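Local coordinates for protein-glutamine gamma-glutamyltransferase 2 (Pagrus major, PDB 1G0D) that probably cross-links proteins in a calcium-dependent reaction, joining peptide-bound glutamine to lysine side chains or other primary amines with release of ammonia, at residues D182-I187 against G251-L256; F189-N194 against R229-G234; A297-V302 against V394-I399; H439-E444 against E451-A456. All coordinates share one frame; numbering follows the deposited sequence.

Interaction 1. Residues D182-I187 against G251-L256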
loop_
_atom_site.group_PDB
_atom_site.type_symbol
_atom_site.label_atom_id
_atom_site.label_comp_id
_atom_site.label_asym_id
_atom_site.label_seq_id
_atom_site.Cartn_x
_atom_site.Cartn_y
_atom_site.Cartn_z
ATOM N N ASP A 182 -9.476 16.578 -4.098
ATOM C CA ASP A 182 -9.683 17.093 -5.435
ATOM C C ASP A 182 -8.800 16.580 -6.513
ATOM O O ASP A 182 -7.584 16.599 -6.368
ATOM C CB ASP A 182 -9.594 18.600 -5.461
ATOM C CG ASP A 182 -10.740 19.238 -4.782
ATOM O OD1 ASP A 182 -10.867 20.472 -4.868
ATOM O OD2 ASP A 182 -11.508 18.495 -4.153
ATOM N N TYR A 183 -9.446 16.155 -7.595
ATOM C CA TYR A 183 -8.805 15.675 -8.812
ATOM C C TYR A 183 -8.071 14.344 -8.789
ATOM O O TYR A 183 -7.579 13.869 -9.814
ATOM C CB TYR A 183 -7.890 16.769 -9.348
ATOM C CG TYR A 183 -8.557 18.118 -9.339
ATOM C CD1 TYR A 183 -8.002 19.184 -8.645
ATOM C CD2 TYR A 183 -9.779 18.315 -9.974
ATOM C CE1 TYR A 183 -8.645 20.405 -8.576
ATOM C CE2 TYR A 183 -10.434 19.530 -9.914
ATOM C CZ TYR A 183 -9.860 20.570 -9.211
ATOM O OH TYR A 183 -10.511 21.777 -9.127
ATOM N N VAL A 184 -8.017 13.707 -7.634
ATOM C CA VAL A 184 -7.335 12.429 -7.565
ATOM C C VAL A 184 -8.030 11.398 -8.477
ATOM O O VAL A 184 -7.399 10.431 -8.932
ATOM C CB VAL A 184 -7.294 11.941 -6.136
ATOM C CG1 VAL A 184 -6.985 10.464 -6.113
ATOM C CG2 VAL A 184 -6.255 12.764 -5.354
ATOM N N MET A 185 -9.324 11.594 -8.749
ATOM C CA MET A 185 -10.021 10.662 -9.608
ATOM C C MET A 185 -9.544 10.882 -11.041
ATOM O O MET A 185 -9.297 9.941 -11.790
ATOM C CB MET A 185 -11.531 10.888 -9.535
ATOM C CG MET A 185 -12.321 10.054 -10.535
ATOM S SD MET A 185 -13.995 10.603 -10.807
ATOM C CE MET A 185 -13.691 12.157 -11.730
ATOM N N ASP A 186 -9.414 12.135 -11.425
ATOM C CA ASP A 186 -8.983 12.449 -12.770
ATOM C C ASP A 186 -7.589 11.932 -13.078
ATOM O O ASP A 186 -7.321 11.507 -14.219
ATOM C CB ASP A 186 -9.024 13.935 -12.950
ATOM C CG ASP A 186 -10.373 14.483 -12.703
ATOM O OD1 ASP A 186 -11.004 14.820 -13.715
ATOM O OD2 ASP A 186 -10.799 14.574 -11.522
ATOM N N ILE A 187 -6.707 11.993 -12.077
ATOM C CA ILE A 187 -5.335 11.506 -12.223
ATOM C C ILE A 187 -5.325 9.974 -12.283
ATOM O O ILE A 187 -4.462 9.368 -12.922
ATOM C CB ILE A 187 -4.436 11.904 -11.042
ATOM C CG1 ILE A 187 -4.295 13.424 -10.938
ATOM C CG2 ILE A 187 -3.078 11.327 -11.256
ATOM C CD1 ILE A 187 -3.877 13.930 -9.573
ATOM N N GLY A 251 1.179 10.417 2.877
ATOM C CA GLY A 251 0.011 10.195 2.042
ATOM C C GLY A 251 0.249 10.069 0.544
ATOM O O GLY A 251 1.294 10.452 0.036
ATOM N N SER A 252 -0.761 9.589 -0.179
ATOM C CA SER A 252 -0.630 9.378 -1.616
ATOM C C SER A 252 -0.943 10.526 -2.537
ATOM O O SER A 252 -0.429 10.573 -3.642
ATOM C CB SER A 252 -1.478 8.182 -2.036
ATOM O OG SER A 252 -1.307 7.105 -1.114
ATOM N N VAL A 253 -1.775 11.461 -2.109
ATOM C CA VAL A 253 -2.139 12.584 -2.980
ATOM C C VAL A 253 -0.968 13.491 -3.457
ATOM O O VAL A 253 -0.976 13.972 -4.589
ATOM C CB VAL A 253 -3.210 13.467 -2.293
ATOM C CG1 VAL A 253 -3.545 14.641 -3.177
ATOM C CG2 VAL A 253 -4.447 12.656 -2.002
ATOM N N PRO A 254 0.017 13.785 -2.593
ATOM C CA PRO A 254 1.123 14.639 -3.061
ATOM C C PRO A 254 1.989 14.009 -4.143
ATOM O O PRO A 254 2.529 14.693 -5.000
ATOM C CB PRO A 254 1.902 14.945 -1.785
ATOM C CG PRO A 254 0.938 14.679 -0.668
ATOM C CD PRO A 254 0.157 13.486 -1.159
ATOM N N ILE A 255 2.117 12.693 -4.101
ATOM C CA ILE A 255 2.878 11.963 -5.104
ATOM C C ILE A 255 2.112 12.016 -6.434
ATOM O O ILE A 255 2.697 12.267 -7.487
ATOM C CB ILE A 255 3.021 10.495 -4.706
ATOM C CG1 ILE A 255 3.946 10.374 -3.511
ATOM C CG2 ILE A 255 3.476 9.699 -5.865
ATOM C CD1 ILE A 255 3.774 9.080 -2.778
ATOM N N LEU A 256 0.800 11.760 -6.379
ATOM C CA LEU A 256 -0.040 11.784 -7.578
ATOM C C LEU A 256 -0.149 13.186 -8.192
ATOM O O LEU A 256 -0.023 13.346 -9.404
ATOM C CB LEU A 256 -1.438 11.225 -7.277
ATOM C CG LEU A 256 -1.550 9.747 -6.847
ATOM C CD1 LEU A 256 -2.993 9.407 -6.445
ATOM C CD2 LEU A 256 -1.135 8.845 -7.987
#

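Interaction 2. Residues F189-N194 against R229-G234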
loop_
_atom_site.group_PDB
_atom_site.type_symbol
_atom_site.label_atom_id
_atom_site.label_comp_id
_atom_site.label_asym_id
_atom_site.label_seq_id
_atom_site.Cartn_x
_atom_site.Cartn_y
_atom_site.Cartn_z
ATOM N N PHE A 189 -7.508 8.045 -13.779
ATOM C CA PHE A 189 -7.767 7.708 -15.201
ATOM C C PHE A 189 -6.603 8.129 -16.093
ATOM O O PHE A 189 -6.453 7.614 -17.187
ATOM C CB PHE A 189 -9.047 8.375 -15.735
ATOM C CG PHE A 189 -10.320 7.698 -15.282
ATOM C CD1 PHE A 189 -11.183 8.334 -14.391
ATOM C CD2 PHE A 189 -10.594 6.386 -15.653
ATOM C CE1 PHE A 189 -12.294 7.667 -13.865
ATOM C CE2 PHE A 189 -11.704 5.711 -15.132
ATOM C CZ PHE A 189 -12.554 6.349 -14.233
ATOM N N GLU A 190 -5.780 9.061 -15.615
ATOM C CA GLU A 190 -4.600 9.526 -16.350
ATOM C C GLU A 190 -3.500 8.455 -16.289
ATOM O O GLU A 190 -2.716 8.258 -17.220
ATOM C CB GLU A 190 -4.088 10.811 -15.713
ATOM C CG GLU A 190 -3.258 11.635 -16.655
ATOM C CD GLU A 190 -2.595 12.835 -16.007
ATOM O OE1 GLU A 190 -1.837 13.495 -16.736
ATOM O OE2 GLU A 190 -2.805 13.124 -14.802
ATOM N N VAL A 191 -3.419 7.776 -15.156
ATOM C CA VAL A 191 -2.451 6.708 -14.992
ATOM C C VAL A 191 -2.849 5.595 -15.972
ATOM O O VAL A 191 -2.003 4.939 -16.563
ATOM C CB VAL A 191 -2.491 6.134 -13.546
ATOM C CG1 VAL A 191 -1.568 4.931 -13.431
ATOM C CG2 VAL A 191 -2.078 7.209 -12.544
ATOM N N LEU A 192 -4.148 5.395 -16.167
ATOM C CA LEU A 192 -4.598 4.339 -17.061
ATOM C C LEU A 192 -4.336 4.779 -18.499
ATOM O O LEU A 192 -4.061 3.953 -19.380
ATOM C CB LEU A 192 -6.101 4.071 -16.844
ATOM C CG LEU A 192 -6.614 3.150 -15.701
ATOM C CD1 LEU A 192 -8.145 3.121 -15.660
ATOM C CD2 LEU A 192 -6.067 1.728 -15.894
ATOM N N ASP A 193 -4.387 6.092 -18.734
ATOM C CA ASP A 193 -4.195 6.650 -20.084
ATOM C C ASP A 193 -2.762 6.734 -20.577
ATOM O O ASP A 193 -2.526 6.908 -21.769
ATOM C CB ASP A 193 -4.791 8.059 -20.173
ATOM C CG ASP A 193 -6.315 8.074 -20.105
ATOM O OD1 ASP A 193 -6.887 9.177 -19.936
ATOM O OD2 ASP A 193 -6.943 6.998 -20.218
ATOM N N ASN A 194 -1.816 6.614 -19.659
ATOM C CA ASN A 194 -0.400 6.714 -19.991
ATOM C C ASN A 194 0.317 5.392 -19.956
ATOM O O ASN A 194 1.559 5.334 -19.981
ATOM C CB ASN A 194 0.275 7.680 -19.029
ATOM C CG ASN A 194 -0.067 9.099 -19.340
ATOM O OD1 ASN A 194 0.489 9.663 -20.261
ATOM N ND2 ASN A 194 -0.998 9.685 -18.599
ATOM N N ARG A 229 6.982 6.241 -17.551
ATOM C CA ARG A 229 5.819 6.991 -17.114
ATOM C C ARG A 229 5.251 6.522 -15.806
ATOM O O ARG A 229 4.220 7.000 -15.392
ATOM C CB ARG A 229 4.739 6.945 -18.161
ATOM C CG ARG A 229 5.074 7.741 -19.399
ATOM C CD ARG A 229 3.908 7.770 -20.392
ATOM N NE ARG A 229 4.392 7.912 -21.761
ATOM C CZ ARG A 229 3.857 8.721 -22.670
ATOM N NH1 ARG A 229 2.812 9.464 -22.354
ATOM N NH2 ARG A 229 4.365 8.793 -23.897
ATOM N N GLY A 230 5.943 5.617 -15.137
ATOM C CA GLY A 230 5.449 5.078 -13.880
ATOM C C GLY A 230 5.153 6.194 -12.935
ATOM O O GLY A 230 5.496 7.328 -13.220
ATOM N N VAL A 231 4.536 5.901 -11.800
ATOM C CA VAL A 231 4.225 6.982 -10.886
ATOM C C VAL A 231 5.365 7.332 -9.959
ATOM O O VAL A 231 5.560 8.513 -9.633
ATOM C CB VAL A 231 2.985 6.647 -10.052
ATOM C CG1 VAL A 231 2.740 7.713 -8.884
ATOM C CG2 VAL A 231 1.846 6.568 -10.986
ATOM N N LEU A 232 6.116 6.321 -9.527
ATOM C CA LEU A 232 7.225 6.548 -8.612
ATOM C C LEU A 232 8.509 5.894 -9.071
ATOM O O LEU A 232 8.512 4.881 -9.769
ATOM C CB LEU A 232 6.902 5.978 -7.242
ATOM C CG LEU A 232 5.960 6.729 -6.308
ATOM C CD1 LEU A 232 5.358 5.747 -5.314
ATOM C CD2 LEU A 232 6.726 7.846 -5.600
ATOM N N THR A 233 9.610 6.480 -8.629
ATOM C CA THR A 233 10.928 5.972 -8.917
ATOM C C THR A 233 11.359 5.292 -7.611
ATOM O O THR A 233 11.215 5.866 -6.525
ATOM C CB THR A 233 11.874 7.152 -9.271
ATOM O OG1 THR A 233 11.594 7.596 -10.603
ATOM C CG2 THR A 233 13.316 6.740 -9.200
ATOM N N GLY A 234 11.862 4.065 -7.690
ATOM C CA GLY A 234 12.288 3.416 -6.467
ATOM C C GLY A 234 13.748 3.687 -6.154
ATOM O O GLY A 234 14.586 3.728 -7.055
#

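Interaction 3. Residues A297-V302 against V394-I399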
loop_
_atom_site.group_PDB
_atom_site.type_symbol
_atom_site.label_atom_id
_atom_site.label_comp_id
_atom_site.label_asym_id
_atom_site.label_seq_id
_atom_site.Cartn_x
_atom_site.Cartn_y
_atom_site.Cartn_z
ATOM N N ALA A 297 9.301 -10.612 7.798
ATOM C CA ALA A 297 10.235 -11.675 7.404
ATOM C C ALA A 297 9.790 -12.069 5.975
ATOM O O ALA A 297 9.253 -13.153 5.710
ATOM C CB ALA A 297 10.153 -12.875 8.382
ATOM N N SER A 298 10.014 -11.141 5.053
ATOM C CA SER A 298 9.627 -11.316 3.671
ATOM C C SER A 298 10.635 -11.940 2.747
ATOM O O SER A 298 11.674 -11.373 2.504
ATOM C CB SER A 298 9.259 -9.973 3.095
ATOM O OG SER A 298 7.886 -9.964 2.783
ATOM N N ALA A 299 10.321 -13.095 2.194
ATOM C CA ALA A 299 11.238 -13.716 1.247
ATOM C C ALA A 299 11.144 -13.080 -0.151
ATOM O O ALA A 299 11.004 -13.772 -1.169
ATOM C CB ALA A 299 10.965 -15.183 1.158
ATOM N N HIS A 300 11.254 -11.759 -0.205
ATOM C CA HIS A 300 11.198 -11.061 -1.491
ATOM C C HIS A 300 12.417 -11.325 -2.376
ATOM O O HIS A 300 12.312 -11.505 -3.592
ATOM C CB HIS A 300 11.114 -9.566 -1.271
ATOM C CG HIS A 300 10.822 -8.818 -2.520
ATOM N ND1 HIS A 300 9.656 -9.000 -3.236
ATOM C CD2 HIS A 300 11.544 -7.899 -3.201
ATOM C CE1 HIS A 300 9.674 -8.223 -4.304
ATOM N NE2 HIS A 300 10.808 -7.546 -4.307
ATOM N N ASP A 301 13.570 -11.277 -1.715
ATOM C CA ASP A 301 14.932 -11.459 -2.244
ATOM C C ASP A 301 15.211 -12.725 -3.044
ATOM O O ASP A 301 16.019 -12.733 -3.967
ATOM C CB ASP A 301 15.869 -11.495 -1.056
ATOM C CG ASP A 301 15.368 -12.466 0.040
ATOM O OD1 ASP A 301 14.496 -12.052 0.830
ATOM O OD2 ASP A 301 15.828 -13.640 0.114
ATOM N N VAL A 302 14.567 -13.794 -2.599
ATOM C CA VAL A 302 14.664 -15.152 -3.111
ATOM C C VAL A 302 14.336 -15.336 -4.617
ATOM O O VAL A 302 14.723 -16.325 -5.262
ATOM C CB VAL A 302 13.787 -16.009 -2.142
ATOM C CG1 VAL A 302 12.746 -16.794 -2.859
ATOM C CG2 VAL A 302 14.678 -16.847 -1.283
ATOM N N VAL A 394 6.075 -15.589 1.086
ATOM C CA VAL A 394 5.488 -15.979 2.338
ATOM C C VAL A 394 5.889 -17.417 2.785
ATOM O O VAL A 394 5.678 -17.784 3.939
ATOM C CB VAL A 394 3.941 -15.746 2.091
ATOM C CG1 VAL A 394 3.201 -17.022 2.011
ATOM C CG2 VAL A 394 3.386 -14.814 3.063
ATOM N N ASN A 395 6.522 -18.197 1.903
ATOM C CA ASN A 395 6.902 -19.584 2.207
ATOM C C ASN A 395 8.337 -20.068 1.966
ATOM O O ASN A 395 8.690 -21.150 2.423
ATOM C CB ASN A 395 6.008 -20.516 1.419
ATOM C CG ASN A 395 4.615 -20.573 1.972
ATOM O OD1 ASN A 395 4.436 -20.731 3.165
ATOM N ND2 ASN A 395 3.615 -20.438 1.111
ATOM N N ALA A 396 9.155 -19.301 1.246
ATOM C CA ALA A 396 10.537 -19.709 0.919
ATOM C C ALA A 396 11.352 -20.271 2.081
ATOM O O ALA A 396 11.308 -19.718 3.175
ATOM C CB ALA A 396 11.309 -18.528 0.281
ATOM N N ASP A 397 12.115 -21.349 1.839
ATOM C CA ASP A 397 12.959 -21.954 2.894
ATOM C C ASP A 397 14.427 -21.637 2.733
ATOM O O ASP A 397 15.057 -22.166 1.827
ATOM C CB ASP A 397 12.845 -23.485 2.914
ATOM C CG ASP A 397 13.390 -24.104 4.213
ATOM O OD1 ASP A 397 13.181 -23.530 5.297
ATOM O OD2 ASP A 397 14.026 -25.172 4.167
ATOM N N THR A 398 14.960 -20.778 3.605
ATOM C CA THR A 398 16.379 -20.410 3.604
ATOM C C THR A 398 17.084 -21.141 4.758
ATOM O O THR A 398 16.732 -20.986 5.936
ATOM C CB THR A 398 16.611 -18.851 3.774
ATOM O OG1 THR A 398 16.874 -18.245 2.501
ATOM C CG2 THR A 398 17.823 -18.562 4.613
ATOM N N ILE A 399 18.069 -21.959 4.410
ATOM C CA ILE A 399 18.837 -22.670 5.406
ATOM C C ILE A 399 20.263 -22.109 5.395
ATOM O O ILE A 399 20.919 -22.154 4.365
ATOM C CB ILE A 399 18.872 -24.142 5.068
ATOM C CG1 ILE A 399 17.461 -24.708 5.204
ATOM C CG2 ILE A 399 19.881 -24.863 5.963
ATOM C CD1 ILE A 399 17.316 -26.125 4.673
HETATM O O HOH W 1 17.593 -15.627 1.513
#

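Interaction 4. Residues H439-E444 against E451-A456. With SO4 (sulfate ion), chain B.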
loop_
_atom_site.group_PDB
_atom_site.type_symbol
_atom_site.label_atom_id
_atom_site.label_comp_id
_atom_site.label_asym_id
_atom_site.label_seq_id
_atom_site.Cartn_x
_atom_site.Cartn_y
_atom_site.Cartn_z
ATOM N N HIS A 439 -4.892 -16.498 6.338
ATOM C CA HIS A 439 -5.563 -16.411 5.023
ATOM C C HIS A 439 -4.530 -16.895 4.014
ATOM O O HIS A 439 -4.856 -17.327 2.900
ATOM C CB HIS A 439 -5.839 -14.975 4.566
ATOM C CG HIS A 439 -6.799 -14.204 5.401
ATOM N ND1 HIS A 439 -7.436 -14.726 6.505
ATOM C CD2 HIS A 439 -7.238 -12.926 5.279
ATOM C CE1 HIS A 439 -8.223 -13.803 7.038
ATOM N NE2 HIS A 439 -8.126 -12.704 6.311
ATOM N N TYR A 440 -3.267 -16.712 4.392
ATOM C CA TYR A 440 -2.158 -17.062 3.526
ATOM C C TYR A 440 -1.596 -18.406 3.768
ATOM O O TYR A 440 -1.219 -19.073 2.817
ATOM C CB TYR A 440 -1.031 -16.049 3.638
ATOM C CG TYR A 440 -1.365 -14.772 2.929
ATOM C CD1 TYR A 440 -1.937 -13.699 3.610
ATOM C CD2 TYR A 440 -1.099 -14.629 1.576
ATOM C CE1 TYR A 440 -2.228 -12.518 2.961
ATOM C CE2 TYR A 440 -1.386 -13.451 0.907
ATOM C CZ TYR A 440 -1.947 -12.396 1.605
ATOM O OH TYR A 440 -2.184 -11.213 0.944
ATOM N N LYS A 441 -1.530 -18.837 5.021
ATOM C CA LYS A 441 -0.950 -20.145 5.223
ATOM C C LYS A 441 -1.456 -20.972 6.378
ATOM O O LYS A 441 -1.854 -20.451 7.404
ATOM C CB LYS A 441 0.576 -20.018 5.314
ATOM C CG LYS A 441 1.088 -18.785 6.025
ATOM C CD LYS A 441 2.452 -18.457 5.511
ATOM C CE LYS A 441 3.504 -18.659 6.585
ATOM N NZ LYS A 441 4.647 -19.448 6.027
ATOM N N TYR A 442 -1.418 -22.283 6.197
ATOM C CA TYR A 442 -1.868 -23.187 7.213
ATOM C C TYR A 442 -0.875 -23.073 8.327
ATOM O O TYR A 442 0.278 -22.790 8.084
ATOM C CB TYR A 442 -1.895 -24.563 6.642
ATOM C CG TYR A 442 -3.121 -24.740 5.814
ATOM C CD1 TYR A 442 -4.366 -24.833 6.424
ATOM C CD2 TYR A 442 -3.048 -24.871 4.435
ATOM C CE1 TYR A 442 -5.502 -25.059 5.690
ATOM C CE2 TYR A 442 -4.180 -25.099 3.692
ATOM C CZ TYR A 442 -5.413 -25.196 4.331
ATOM O OH TYR A 442 -6.570 -25.422 3.610
ATOM N N PRO A 443 -1.305 -23.294 9.575
ATOM C CA PRO A 443 -0.387 -23.177 10.707
ATOM C C PRO A 443 0.818 -24.054 10.533
ATOM O O PRO A 443 0.736 -25.136 9.969
ATOM C CB PRO A 443 -1.231 -23.565 11.914
ATOM C CG PRO A 443 -2.451 -24.199 11.354
ATOM C CD PRO A 443 -2.657 -23.700 9.984
ATOM N N GLU A 444 1.945 -23.554 11.014
ATOM C CA GLU A 444 3.222 -24.225 10.922
ATOM C C GLU A 444 3.204 -25.627 11.502
ATOM O O GLU A 444 2.819 -25.817 12.648
ATOM C CB GLU A 444 4.219 -23.395 11.666
ATOM C CG GLU A 444 5.622 -23.644 11.300
ATOM C CD GLU A 444 6.492 -22.843 12.211
ATOM O OE1 GLU A 444 6.330 -21.599 12.199
ATOM O OE2 GLU A 444 7.307 -23.441 12.953
ATOM N N GLU A 451 1.012 -31.012 3.351
ATOM C CA GLU A 451 0.619 -31.451 2.050
ATOM C C GLU A 451 0.590 -30.343 1.023
ATOM O O GLU A 451 0.596 -30.633 -0.167
ATOM C CB GLU A 451 -0.707 -32.190 2.115
ATOM C CG GLU A 451 -1.817 -31.429 2.799
ATOM C CD GLU A 451 -2.973 -32.335 3.228
ATOM O OE1 GLU A 451 -2.711 -33.253 4.045
ATOM O OE2 GLU A 451 -4.128 -32.125 2.755
ATOM N N VAL A 452 0.567 -29.076 1.439
ATOM C CA VAL A 452 0.571 -27.975 0.462
ATOM C C VAL A 452 1.995 -27.699 0.023
ATOM O O VAL A 452 2.250 -27.410 -1.134
ATOM C CB VAL A 452 -0.041 -26.652 1.047
ATOM C CG1 VAL A 452 0.193 -25.484 0.090
ATOM C CG2 VAL A 452 -1.558 -26.835 1.255
ATOM N N TYR A 453 2.921 -27.782 0.966
ATOM C CA TYR A 453 4.336 -27.570 0.688
ATOM C C TYR A 453 4.773 -28.686 -0.222
ATOM O O TYR A 453 5.575 -28.480 -1.124
ATOM C CB TYR A 453 5.141 -27.652 1.974
ATOM C CG TYR A 453 5.219 -26.334 2.669
ATOM C CD1 TYR A 453 4.573 -25.204 2.139
ATOM C CD2 TYR A 453 5.953 -26.190 3.825
ATOM C CE1 TYR A 453 4.658 -23.954 2.757
ATOM C CE2 TYR A 453 6.055 -24.951 4.457
ATOM C CZ TYR A 453 5.402 -23.836 3.918
ATOM O OH TYR A 453 5.475 -22.619 4.559
ATOM N N LYS A 454 4.240 -29.876 0.029
ATOM C CA LYS A 454 4.577 -31.035 -0.773
ATOM C C LYS A 454 4.095 -30.773 -2.191
ATOM O O LYS A 454 4.842 -30.869 -3.151
ATOM C CB LYS A 454 3.921 -32.294 -0.188
ATOM C CG LYS A 454 4.659 -32.916 1.031
ATOM C CD LYS A 454 4.237 -34.408 1.271
ATOM C CE LYS A 454 3.098 -34.600 2.344
ATOM N NZ LYS A 454 1.643 -34.555 1.868
ATOM N N LYS A 455 2.838 -30.421 -2.319
ATOM C CA LYS A 455 2.265 -30.117 -3.620
ATOM C C LYS A 455 3.001 -28.988 -4.389
ATOM O O LYS A 455 3.303 -29.106 -5.567
ATOM C CB LYS A 455 0.798 -29.744 -3.383
ATOM C CG LYS A 455 0.054 -29.096 -4.535
ATOM C CD LYS A 455 -1.361 -28.766 -4.088
ATOM C CE LYS A 455 -2.248 -28.258 -5.218
ATOM N NZ LYS A 455 -3.302 -27.381 -4.597
ATOM N N ALA A 456 3.311 -27.900 -3.701
ATOM C CA ALA A 456 3.920 -26.754 -4.348
ATOM C C ALA A 456 5.427 -26.781 -4.535
ATOM O O ALA A 456 5.997 -25.925 -5.248
ATOM C CB ALA A 456 3.516 -25.506 -3.595
HETATM S S SO4 B . -11.506 -10.918 5.304
HETATM O O1 SO4 B . -10.822 -11.829 4.517
HETATM O O2 SO4 B . -12.287 -10.107 4.450
HETATM O O3 SO4 B . -12.396 -11.737 5.995
HETATM O O4 SO4 B . -10.599 -10.277 6.216
HETATM O O HOH W 2 6.150 -21.986 7.651
#

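Interaction 1. Residues D182-I187 against G251-L256
Val184 lies across from Val253 and, one turn further on, Ile187 across from Leu256, with CA atoms 6.9 Å apart in the Val184-Val253 pair and 7.0 Å apart in the Ile187-Leu256 pair. Residues matched three apart on both sides mean that the first turns of helices 184-193 and 253-261 lie side by side and run in the same sense. This is helix-helix packing inside the papain-like core, against helix 272-286, which begins with the active-site Cys272. Tyr183 sits at the N-cap of the first helix, and its carbonyl takes the amide of Ile187. No hydrogen bond joins the two segments, and the side-chain contacts are between apolar groups. Val184 meets two partners because its methyls part company: CG1, anti to the backbone N (chi1 163°), reaches Leu256, while CG2 is directed to Val253. Val184 CG2 rests 3.8 Å from Val253 CG2 and 4.0 Å from Val253 CG1, so a single methyl meets both branches of its neighbour. The two valines cross at about a right angle, and Val184 meets Leu256 in the same crosswise manner. Leu256 uses its CD1 branch here, and the side chain also packs on Thr281 of helix 272-286. Ile187 differs in touching backbone as well as side chain. Its CG2 lies 4.3 Å from Leu256 CB, and it also packs along helix 253-261 against Gln257, Trp259 and Ser260. The end of its longer branch lies over the main chain, with Ile187 CD1 3.9 Å from Leu256 O.

Interaction 2. Residues F189-N194 against R229-G234
Arg229 reaches over the end of helix 184-193 to Asn194, and its side chain can be followed outward. Arg229 CB lies 4.0 Å from Asn194 O. CD comes closer, 3.4 Å from the same Asn194 O, and packs 3.9 Å from Asn194 CB. The chain, extended from CG to NE, carries the guanidinium past the backbone to the amide. There Arg229 NH1 donates to Asn194 OD1 over 3.1 Å with an N-H...O angle of 143°. The oxygen lies at the guanidinium edge, and the donor falls in the carbonyl plane on a lone pair. The contact thus joins the C-terminal end of helix 184-193 to the loop leading into strand 232-234 in the catalytic core. Asn194 is the first residue to leave the helix, so a cationic group sits at the C-terminal end of the helix dipole, which is probably favourable. The other half of the amide turns back, ND2 donating to Glu190 O, and the two bonds together fix the rotation of the amide. An alanine in place of Asn194 would probably leave the Arg229 guanidinium without this acceptor and Glu190 O without its side-chain donor. Deeper in, the buried Val191 and Val231 meet, CG2 to CG2, at 4.3 Å.

Interaction 3. Residues A297-V302 against V394-I399
Ala299 and Ala396 point their methyls at each other, CB to CB at 3.5 Å, and Val302 turns its branches onto the same Ala396 methyl. The setting is the catalytic core, where the chain leaving strand 290-298 meets the corner between helix 387-395 and strand 397-403. Ala299 is the centre of an inverse gamma turn, and its CB faces that corner; Ala396 is the first residue to leave the helix. Val302 straddles the alanine, with CG1 3.9 Å and CG2 4.1 Å from Ala396 CB, so one small methyl is met by three others. The residues next to the two alanines, Ser298 and His300 on one side and Asn395 and Asp397 on the other, point away. His300 heads toward the active site, where its ring meets that of His332 with the planes at about 45°. Asn395 and Asp397 are calcium ligands by similarity, so this apolar patch backs onto the probable metal site. At the edge of the patch the contact becomes polar. Asp301, with chi1 at 49°, swings its carboxylate toward strand 397-403, where a single water links the segments: it donates to Asp301 OD2 at 3.0 Å and is hydrogen-bonded to Thr398 OG1 at 2.9 Å.

Interaction 4. Residues H439-E444 against E451-A456
Val452 and Tyr442 make the apolar half of this contact, while Tyr453 reaches toward Lys441 in the polar half. One methyl carries the first pair: Val452 CG2 lies 4.0 Å from both Tyr442 CD2 and Tyr442 CE2, the side chains crossing at about a right angle. Chi1 of Val452 (171°) sends CG1 anti to the backbone N and leaves CG2 to meet the ring. Tyr442 OH is bonded to Glu378, and Lys377 makes a cation-pi contact with the ring. Tyr453, next in helix 447-456, runs its phenol out to Lys441, whose chain bends at chi3 and chi4. Tyr453 OH and Lys441 NZ stand 3.6 Å apart without bonding. A water joins them, donating to Tyr453 OH at 3.2 Å and weakly accepting from Lys441 NZ at 3.4 Å. The stronger partners lie in helix 387-395: Asn395 OD1 takes both groups, and Val394 O takes the amine as well. At the start of segment 439-444 a sulfate, probably from the crystallisation liquor, is weakly bonded by His439 and held by Arg291 and Trp351. The contact borders the probable calcium site of Asn395, Glu444 and Glu449, and calcium binding through the Asn395 side chain may require its ammonium and phenol partners to move.

In the fold
Interaction 1 opens first, at the start of helix 184-193, but interaction 2, which begins further along that helix, closes sooner, at residues 229-234. The chain then runs on into helix 253-261, where interaction 1 closes, so interaction 2 is nested in its loop, about half helix; Ile255 packs on Val231 and Leu232, and Leu256 on Val231. In series after them, interaction 3 closes a long loop of the core, joining the end of strand 290-298 to the corner before strand 397-403. Interaction 4 is a short local return onto helix 447-456. It touches interaction 3 at the probable calcium site, whereas interactions 1 and 3 lie on opposite sides of the chain's centre.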